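Local coordinates for protein MATE family efflux transporter (Vibrio cholerae, PDB 6IDP) that probably exports drugs and other toxic compounds across the bacterial membrane as a MATE-family transporter, with conformational changes that depend on protons, at residues 233-238 / 377-382; 70-75 / 153-158. All blocks are in the same frame, centred on the assembly; numbering follows the deposited sequence.

Interaction 1. Residues 233-238 / 377-382. With OLC ((2R)-2,3-dihydroxypropyl (9Z)-octadec-9-enoate), chain S.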
ATOM      1  N   LEU A 233     -17.069  -7.233   8.080  1.00 33.68           N
ATOM      2  CA  LEU A 233     -16.153  -6.321   7.402  1.00 35.37           C
ATOM      3  C   LEU A 233     -15.350  -5.506   8.413  1.00 36.87           C
ATOM      4  O   LEU A 233     -14.135  -5.361   8.280  1.00 31.74           O
ATOM      5  CB  LEU A 233     -16.920  -5.391   6.458  1.00 33.26           C
ATOM      6  CG  LEU A 233     -17.500  -6.033   5.194  1.00 36.80           C
ATOM      7  CD1 LEU A 233     -18.467  -5.082   4.498  1.00 35.97           C
ATOM      8  CD2 LEU A 233     -16.387  -6.461   4.243  1.00 31.46           C
ATOM      9  N   GLY A 234     -16.037  -4.993   9.430  1.00 38.27           N
ATOM     10  CA  GLY A 234     -15.419  -4.145  10.436  1.00 40.86           C
ATOM     11  C   GLY A 234     -14.359  -4.839  11.271  1.00 38.85           C
ATOM     12  O   GLY A 234     -13.398  -4.207  11.712  1.00 42.82           O
ATOM     13  N   HIS A 235     -14.538  -6.139  11.487  1.00 32.53           N
ATOM     14  CA  HIS A 235     -13.584  -6.943  12.246  1.00 35.98           C
ATOM     15  C   HIS A 235     -12.192  -6.930  11.620  1.00 35.22           C
ATOM     16  O   HIS A 235     -11.185  -7.048  12.321  1.00 28.42           O
ATOM     17  CB  HIS A 235     -14.080  -8.386  12.366  1.00 36.77           C
ATOM     18  CG  HIS A 235     -13.089  -9.314  12.995  1.00 46.95           C
ATOM     19  ND1 HIS A 235     -12.765  -9.259  14.335  1.00 49.27           N
ATOM     20  CD2 HIS A 235     -12.345 -10.316  12.469  1.00 46.75           C
ATOM     21  CE1 HIS A 235     -11.866 -10.191  14.605  1.00 44.34           C
ATOM     22  NE2 HIS A 235     -11.594 -10.845  13.492  1.00 45.97           N
ATOM     23  N   ILE A 236     -12.140  -6.799  10.299  1.00 32.47           N
ATOM     24  CA  ILE A 236     -10.871  -6.749   9.588  1.00 34.81           C
ATOM     25  C   ILE A 236     -10.431  -5.305   9.399  1.00 36.99           C
ATOM     26  O   ILE A 236      -9.281  -4.950   9.653  1.00 38.62           O
ATOM     27  CB  ILE A 236     -10.957  -7.418   8.200  1.00 35.18           C
ATOM     28  CG1 ILE A 236     -11.586  -8.811   8.295  1.00 34.51           C
ATOM     29  CG2 ILE A 236      -9.580  -7.477   7.557  1.00 25.49           C
ATOM     30  CD1 ILE A 236     -10.630  -9.890   8.743  1.00 34.88           C
ATOM     31  N   MET A 237     -11.372  -4.479   8.959  1.00 34.49           N
ATOM     32  CA  MET A 237     -11.098  -3.102   8.573  1.00 33.44           C
ATOM     33  C   MET A 237     -10.568  -2.245   9.719  1.00 38.14           C
ATOM     34  O   MET A 237      -9.679  -1.412   9.518  1.00 39.16           O
ATOM     35  CB  MET A 237     -12.366  -2.474   7.997  1.00 37.52           C
ATOM     36  CG  MET A 237     -12.231  -1.008   7.650  1.00 41.83           C
ATOM     37  SD  MET A 237     -13.720  -0.373   6.872  1.00 77.05           S
ATOM     38  CE  MET A 237     -14.969  -1.007   7.988  1.00 72.05           C
ATOM     39  N   GLY A 238     -11.117  -2.444  10.913  1.00 37.41           N
ATOM     40  CA  GLY A 238     -10.665  -1.730  12.095  1.00 36.08           C
ATOM     41  C   GLY A 238      -9.171  -1.868  12.340  1.00 39.46           C
ATOM     42  O   GLY A 238      -8.436  -0.886  12.245  1.00 38.58           O
ATOM     43  N   GLY A 377      -8.678 -13.921   8.202  1.00 31.92           N
ATOM     44  CA  GLY A 377      -9.607 -13.327   9.147  1.00 26.16           C
ATOM     45  C   GLY A 377      -8.998 -13.076  10.515  1.00 33.33           C
ATOM     46  O   GLY A 377      -9.699 -12.724  11.463  1.00 30.49           O
ATOM     47  N   LYS A 378      -7.685 -13.259  10.617  1.00 32.41           N
ATOM     48  CA  LYS A 378      -6.968 -12.998  11.861  1.00 32.61           C
ATOM     49  C   LYS A 378      -6.361 -11.599  11.836  1.00 31.23           C
ATOM     50  O   LYS A 378      -5.145 -11.436  11.747  1.00 29.90           O
ATOM     51  CB  LYS A 378      -5.890 -14.058  12.082  1.00 33.50           C
ATOM     52  CG  LYS A 378      -6.443 -15.477  12.104  1.00 32.09           C
ATOM     53  CD  LYS A 378      -5.333 -16.512  12.126  1.00 37.71           C
ATOM     54  CE  LYS A 378      -5.897 -17.924  12.038  1.00 45.53           C
ATOM     55  NZ  LYS A 378      -6.785 -18.254  13.189  1.00 46.26           N
ATOM     56  N   SER A 379      -7.225 -10.592  11.917  1.00 28.75           N
ATOM     57  CA  SER A 379      -6.806  -9.205  11.741  1.00 28.38           C
ATOM     58  C   SER A 379      -6.024  -8.663  12.935  1.00 26.30           C
ATOM     59  O   SER A 379      -5.220  -7.748  12.789  1.00 31.13           O
ATOM     60  CB  SER A 379      -8.028  -8.323  11.468  1.00 30.69           C
ATOM     61  OG  SER A 379      -9.007  -8.492  12.476  1.00 35.41           O
ATOM     62  N   TYR A 380      -6.263  -9.229  14.113  1.00 27.08           N
ATOM     63  CA  TYR A 380      -5.558  -8.784  15.309  1.00 31.56           C
ATOM     64  C   TYR A 380      -4.160  -9.388  15.386  1.00 31.60           C
ATOM     65  O   TYR A 380      -3.247  -8.779  15.946  1.00 33.28           O
ATOM     66  CB  TYR A 380      -6.361  -9.117  16.568  1.00 33.79           C
ATOM     67  CG  TYR A 380      -7.584  -8.244  16.724  1.00 42.13           C
ATOM     68  CD1 TYR A 380      -7.489  -6.986  17.302  1.00 40.49           C
ATOM     69  CD2 TYR A 380      -8.830  -8.671  16.281  1.00 42.29           C
ATOM     70  CE1 TYR A 380      -8.600  -6.179  17.442  1.00 51.17           C
ATOM     71  CE2 TYR A 380      -9.948  -7.870  16.417  1.00 47.10           C
ATOM     72  CZ  TYR A 380      -9.827  -6.625  16.998  1.00 53.79           C
ATOM     73  OH  TYR A 380     -10.937  -5.824  17.137  1.00 59.42           O
ATOM     74  N   VAL A 381      -3.993 -10.578  14.821  1.00 26.88           N
ATOM     75  CA  VAL A 381      -2.663 -11.151  14.657  1.00 27.29           C
ATOM     76  C   VAL A 381      -1.868 -10.303  13.665  1.00 25.70           C
ATOM     77  O   VAL A 381      -0.674 -10.061  13.852  1.00 25.84           O
ATOM     78  CB  VAL A 381      -2.721 -12.616  14.172  1.00 36.14           C
ATOM     79  CG1 VAL A 381      -1.335 -13.115  13.782  1.00 25.43           C
ATOM     80  CG2 VAL A 381      -3.326 -13.502  15.251  1.00 26.74           C
ATOM     81  N   ALA A 382      -2.548  -9.836  12.620  1.00 25.02           N
ATOM     82  CA  ALA A 382      -1.922  -8.998  11.604  1.00 27.51           C
ATOM     83  C   ALA A 382      -1.477  -7.658  12.188  1.00 35.34           C
ATOM     84  O   ALA A 382      -0.393  -7.167  11.878  1.00 38.45           O
ATOM     85  CB  ALA A 382      -2.875  -8.779  10.440  1.00 27.31           C
TER
HETATM   86  C18 OLC S 518      -1.204   0.070  18.119  1.00 57.77           C
HETATM   87  C10 OLC S 518      -3.656  -8.651  20.778  1.00 66.82           C
HETATM   88  C9  OLC S 518      -3.652  -9.954  20.429  1.00 68.01           C
HETATM   89  C17 OLC S 518      -0.983  -1.050  19.114  1.00 54.86           C
HETATM   90  C11 OLC S 518      -3.664  -7.567  19.721  1.00 63.64           C
HETATM   91  C8  OLC S 518      -3.657 -10.360  18.971  1.00 67.38           C
HETATM   92  C16 OLC S 518      -1.665  -2.307  18.621  1.00 56.01           C
HETATM   93  C12 OLC S 518      -3.811  -6.218  20.390  1.00 58.66           C
HETATM   94  C7  OLC S 518      -3.021 -11.725  18.824  1.00 66.20           C
HETATM   95  C15 OLC S 518      -1.443  -3.432  19.609  1.00 56.79           C
HETATM   96  C13 OLC S 518      -2.467  -5.525  20.437  1.00 59.55           C
HETATM   97  C6  OLC S 518      -3.755 -12.718  19.698  1.00 69.05           C
HETATM   98  C14 OLC S 518      -2.338  -4.598  19.248  1.00 59.42           C
HETATM   99  O   HOH W   1     -12.888  -6.192  15.650  1.00 71.28           O

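Interaction 2. Residues 70-75 / 153-158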
ATOM      1  N   ALA A  70     -10.343  -5.685   3.999  1.00 34.34           N
ATOM      2  CA  ALA A  70     -11.535  -6.328   4.554  1.00 29.46           C
ATOM      3  C   ALA A  70     -12.404  -6.932   3.455  1.00 32.41           C
ATOM      4  O   ALA A  70     -12.926  -8.040   3.597  1.00 36.08           O
ATOM      5  CB  ALA A  70     -12.346  -5.332   5.373  1.00 24.41           C
ATOM      6  N   THR A  71     -12.556  -6.184   2.369  1.00 27.70           N
ATOM      7  CA  THR A  71     -13.331  -6.620   1.216  1.00 31.60           C
ATOM      8  C   THR A  71     -12.798  -7.924   0.635  1.00 34.66           C
ATOM      9  O   THR A  71     -13.556  -8.853   0.377  1.00 33.66           O
ATOM     10  CB  THR A  71     -13.329  -5.543   0.117  1.00 32.02           C
ATOM     11  OG1 THR A  71     -13.864  -4.324   0.646  1.00 30.57           O
ATOM     12  CG2 THR A  71     -14.162  -5.990  -1.075  1.00 29.45           C
ATOM     13  N   THR A  72     -11.487  -7.986   0.437  1.00 32.56           N
ATOM     14  CA  THR A  72     -10.863  -9.151  -0.175  1.00 31.81           C
ATOM     15  C   THR A  72     -10.991 -10.387   0.713  1.00 31.14           C
ATOM     16  O   THR A  72     -11.338 -11.463   0.236  1.00 33.17           O
ATOM     17  CB  THR A  72      -9.373  -8.887  -0.485  1.00 34.41           C
ATOM     18  OG1 THR A  72      -9.274  -8.004  -1.608  1.00 37.35           O
ATOM     19  CG2 THR A  72      -8.657 -10.180  -0.813  1.00 41.23           C
ATOM     20  N   ALA A  73     -10.731 -10.219   2.005  1.00 24.27           N
ATOM     21  CA  ALA A  73     -10.765 -11.333   2.943  1.00 26.21           C
ATOM     22  C   ALA A  73     -12.169 -11.919   3.125  1.00 30.81           C
ATOM     23  O   ALA A  73     -12.345 -13.136   3.115  1.00 32.95           O
ATOM     24  CB  ALA A  73     -10.204 -10.900   4.289  1.00 23.10           C
ATOM     25  N   VAL A  74     -13.166 -11.059   3.292  1.00 27.08           N
ATOM     26  CA  VAL A  74     -14.510 -11.533   3.596  1.00 24.85           C
ATOM     27  C   VAL A  74     -15.214 -12.079   2.356  1.00 27.13           C
ATOM     28  O   VAL A  74     -15.857 -13.129   2.414  1.00 29.55           O
ATOM     29  CB  VAL A  74     -15.364 -10.422   4.232  1.00 28.37           C
ATOM     30  CG1 VAL A  74     -16.778 -10.919   4.494  1.00 31.74           C
ATOM     31  CG2 VAL A  74     -14.724  -9.950   5.528  1.00 34.94           C
ATOM     32  N   ILE A  75     -15.082 -11.383   1.233  1.00 22.97           N
ATOM     33  CA  ILE A  75     -15.756 -11.804   0.010  1.00 25.73           C
ATOM     34  C   ILE A  75     -15.151 -13.075  -0.591  1.00 28.71           C
ATOM     35  O   ILE A  75     -15.889 -13.966  -1.012  1.00 28.72           O
ATOM     36  CB  ILE A  75     -15.751 -10.679  -1.046  1.00 25.20           C
ATOM     37  CG1 ILE A  75     -16.611  -9.511  -0.561  1.00 26.55           C
ATOM     38  CG2 ILE A  75     -16.270 -11.187  -2.384  1.00 22.38           C
ATOM     39  CD1 ILE A  75     -16.869  -8.455  -1.610  1.00 24.82           C
ATOM     40  N   VAL A 153     -13.054  -5.597  -5.266  1.00 24.20           N
ATOM     41  CA  VAL A 153     -14.096  -6.567  -5.572  1.00 27.71           C
ATOM     42  C   VAL A 153     -13.631  -7.534  -6.669  1.00 30.52           C
ATOM     43  O   VAL A 153     -13.868  -8.739  -6.575  1.00 32.73           O
ATOM     44  CB  VAL A 153     -15.410  -5.869  -5.994  1.00 23.72           C
ATOM     45  CG1 VAL A 153     -16.424  -6.882  -6.505  1.00 24.58           C
ATOM     46  CG2 VAL A 153     -15.985  -5.080  -4.823  1.00 22.97           C
ATOM     47  N   CYS A 154     -12.959  -7.009  -7.692  1.00 28.97           N
ATOM     48  CA  CYS A 154     -12.369  -7.845  -8.743  1.00 30.67           C
ATOM     49  C   CYS A 154     -11.407  -8.869  -8.165  1.00 29.69           C
ATOM     50  O   CYS A 154     -11.491 -10.061  -8.463  1.00 24.92           O
ATOM     51  CB  CYS A 154     -11.616  -6.991  -9.769  1.00 30.97           C
ATOM     52  SG  CYS A 154     -12.640  -5.918 -10.790  1.00 31.85           S
ATOM     53  N   ARG A 155     -10.482  -8.376  -7.347  1.00 29.15           N
ATOM     54  CA  ARG A 155      -9.471  -9.206  -6.713  1.00 28.31           C
ATOM     55  C   ARG A 155     -10.122 -10.233  -5.794  1.00 30.19           C
ATOM     56  O   ARG A 155      -9.738 -11.401  -5.792  1.00 31.99           O
ATOM     57  CB  ARG A 155      -8.473  -8.330  -5.944  1.00 24.76           C
ATOM     58  CG  ARG A 155      -7.529  -7.538  -6.849  1.00 32.77           C
ATOM     59  CD  ARG A 155      -6.687  -6.527  -6.072  1.00 39.37           C
ATOM     60  NE  ARG A 155      -6.240  -7.061  -4.791  1.00 44.80           N
ATOM     61  CZ  ARG A 155      -6.499  -6.498  -3.616  1.00 39.83           C
ATOM     62  NH1 ARG A 155      -7.192  -5.371  -3.556  1.00 27.50           N
ATOM     63  NH2 ARG A 155      -6.057  -7.060  -2.498  1.00 46.37           N
ATOM     64  N   ALA A 156     -11.126  -9.796  -5.041  1.00 23.90           N
ATOM     65  CA  ALA A 156     -11.870 -10.690  -4.158  1.00 28.63           C
ATOM     66  C   ALA A 156     -12.496 -11.842  -4.943  1.00 27.30           C
ATOM     67  O   ALA A 156     -12.647 -12.946  -4.424  1.00 35.53           O
ATOM     68  CB  ALA A 156     -12.944  -9.921  -3.402  1.00 25.78           C
ATOM     69  N   ASN A 157     -12.854 -11.576  -6.195  1.00 25.55           N
ATOM     70  CA  ASN A 157     -13.400 -12.599  -7.078  1.00 25.08           C
ATOM     71  C   ASN A 157     -12.323 -13.267  -7.934  1.00 28.27           C
ATOM     72  O   ASN A 157     -12.625 -13.863  -8.966  1.00 30.18           O
ATOM     73  CB  ASN A 157     -14.479 -11.997  -7.976  1.00 26.95           C
ATOM     74  CG  ASN A 157     -15.779 -11.746  -7.234  1.00 29.30           C
ATOM     75  OD1 ASN A 157     -16.701 -12.558  -7.290  1.00 31.18           O
ATOM     76  ND2 ASN A 157     -15.854 -10.622  -6.530  1.00 21.47           N
ATOM     77  N   GLY A 158     -11.070 -13.147  -7.506  1.00 31.20           N
ATOM     78  CA  GLY A 158      -9.967 -13.848  -8.140  1.00 28.42           C
ATOM     79  C   GLY A 158      -9.481 -13.268  -9.456  1.00 30.34           C
ATOM     80  O   GLY A 158      -8.917 -13.985 -10.281  1.00 33.93           O
TER

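Interaction 1. Residues 233-238 / 377-382
The hydroxyl of Ser379, in the first turn of helix 379-435, reaches across to a main-chain carbonyl of another helix: OG donates to His235 O at 2.6 Å. It meets that oxygen from above the carbonyl plane, 31° out of it, and so not along a lone pair. Its chi1 of 54° holds OG in the crowded position between backbone N and carbonyl carbon, while CB, which points toward helix 226-259, rests on Ile236 CA at 3.8 Å. The same OG lies over one face of the His235 imidazole, offset toward the rim of the ring. With CG anti to its backbone N, His235 extends along the start of helix 379-435. There NE2 gives a weak, bent bond to Gly377 O, 3.4 Å away at the edge of the imidazole and near its plane. Next to NE2, CE1 of His235 approaches the edge of the phenol at Tyr380 CE2, 3.5 Å off; the two rings cross obliquely, their planes at 55°. A water bound to Tyr380 OH at 2.5 Å also makes a weak bond to His235 ND1, so both imidazole nitrogens have partners. Ile236 CD1 packs on Gly377 CA at 3.6 Å. Gly377, with positive phi, ends the preceding helix in a Schellman motif, and Lys378 is the N-cap of the next, so helix 226-259 packs on the turn between helices 360-375 and 379-435 of this all-helical MATE transporter. An OLC lipid chain lies by Tyr380, its C8 3.4 Å from Tyr380 O. Asn374 of helix 360-375 touches Ile236 and Ser379, Pro239 of helix 226-259 meets Ser379 and Tyr380, and helix 54-80 covers Ile236 through Ile69 and Ala70.

Interaction 2. Residues 70-75 / 153-158
Ala156, in the last turn of helix 124-156, presses its methyl against helix 54-80 so closely that the CA atoms of Thr72 and Ala156 are 4.4 Å apart. The small side chain permits this approach: Ala156 CB lies 3.9 Å from Thr72 CA and 3.7 Å from Ile75 CG2. The result is close helix-helix packing at an alanine, at the C-terminal end of helix 124-156. In Ile75, CG2 is anti to the backbone N and CG1 is beside it (chi1 -67°), which turns the CG2 branch onto the Ala156 methyl. One turn back, the CG2 methyls of Thr71 and Val153 meet more loosely, while Thr71 OG1 is turned back to bond Leu67 O in its own helix. The polar side of the contact is formed by Thr72 and Arg155, whose side chains cross at about a right angle. Arg155 leaves its helix with CG anti to the carbonyl carbon and bends at chi3 (39°), bringing one face of the guanidinium over Thr72 OG1. That oxygen lies 3.5 Å from Arg155 NH2 in poor geometry for a bond; it bonds weakly to Gly68 O instead, whereas Arg155 NE donates to Met288 O. Asn157 folds back on its helix end, its ND2 giving a nearly straight bond of 2.7 Å to Val153 O, which also accepts from Asn157 N. Gly158, with positive phi, then closes the helix in a Schellman motif. Trp216 covers Val153, Cys154 and Asn157, helix 84-111 backs Thr71 and Ile75 through Val94 and Leu90, and Pro291 and Pro292 of helix 281-299 lie against Thr72.

In the fold
Helix 54-80 joins the two contacts, whose centres are 14 Å apart: it packs against helix 124-156 in interaction 2 and also against helix 226-259, which supplies one side of interaction 1. The seam is van der Waals packing of Ala70 on the backbone and side chains of helix 226-259, with Ala70 CB 3.4 Å from Leu233 O and Ala70 CA 3.8 Å from Ile236 CG2; Val74 CG2 extends it, 4.1 Å from Leu233 CD2. Both segments of interaction 2 precede those of interaction 1 in sequence and belong to the first MatE region, whereas 377-382 belongs to the second. On the interaction 2 side, an OLC lies about 7 Å from the Arg155 side chain.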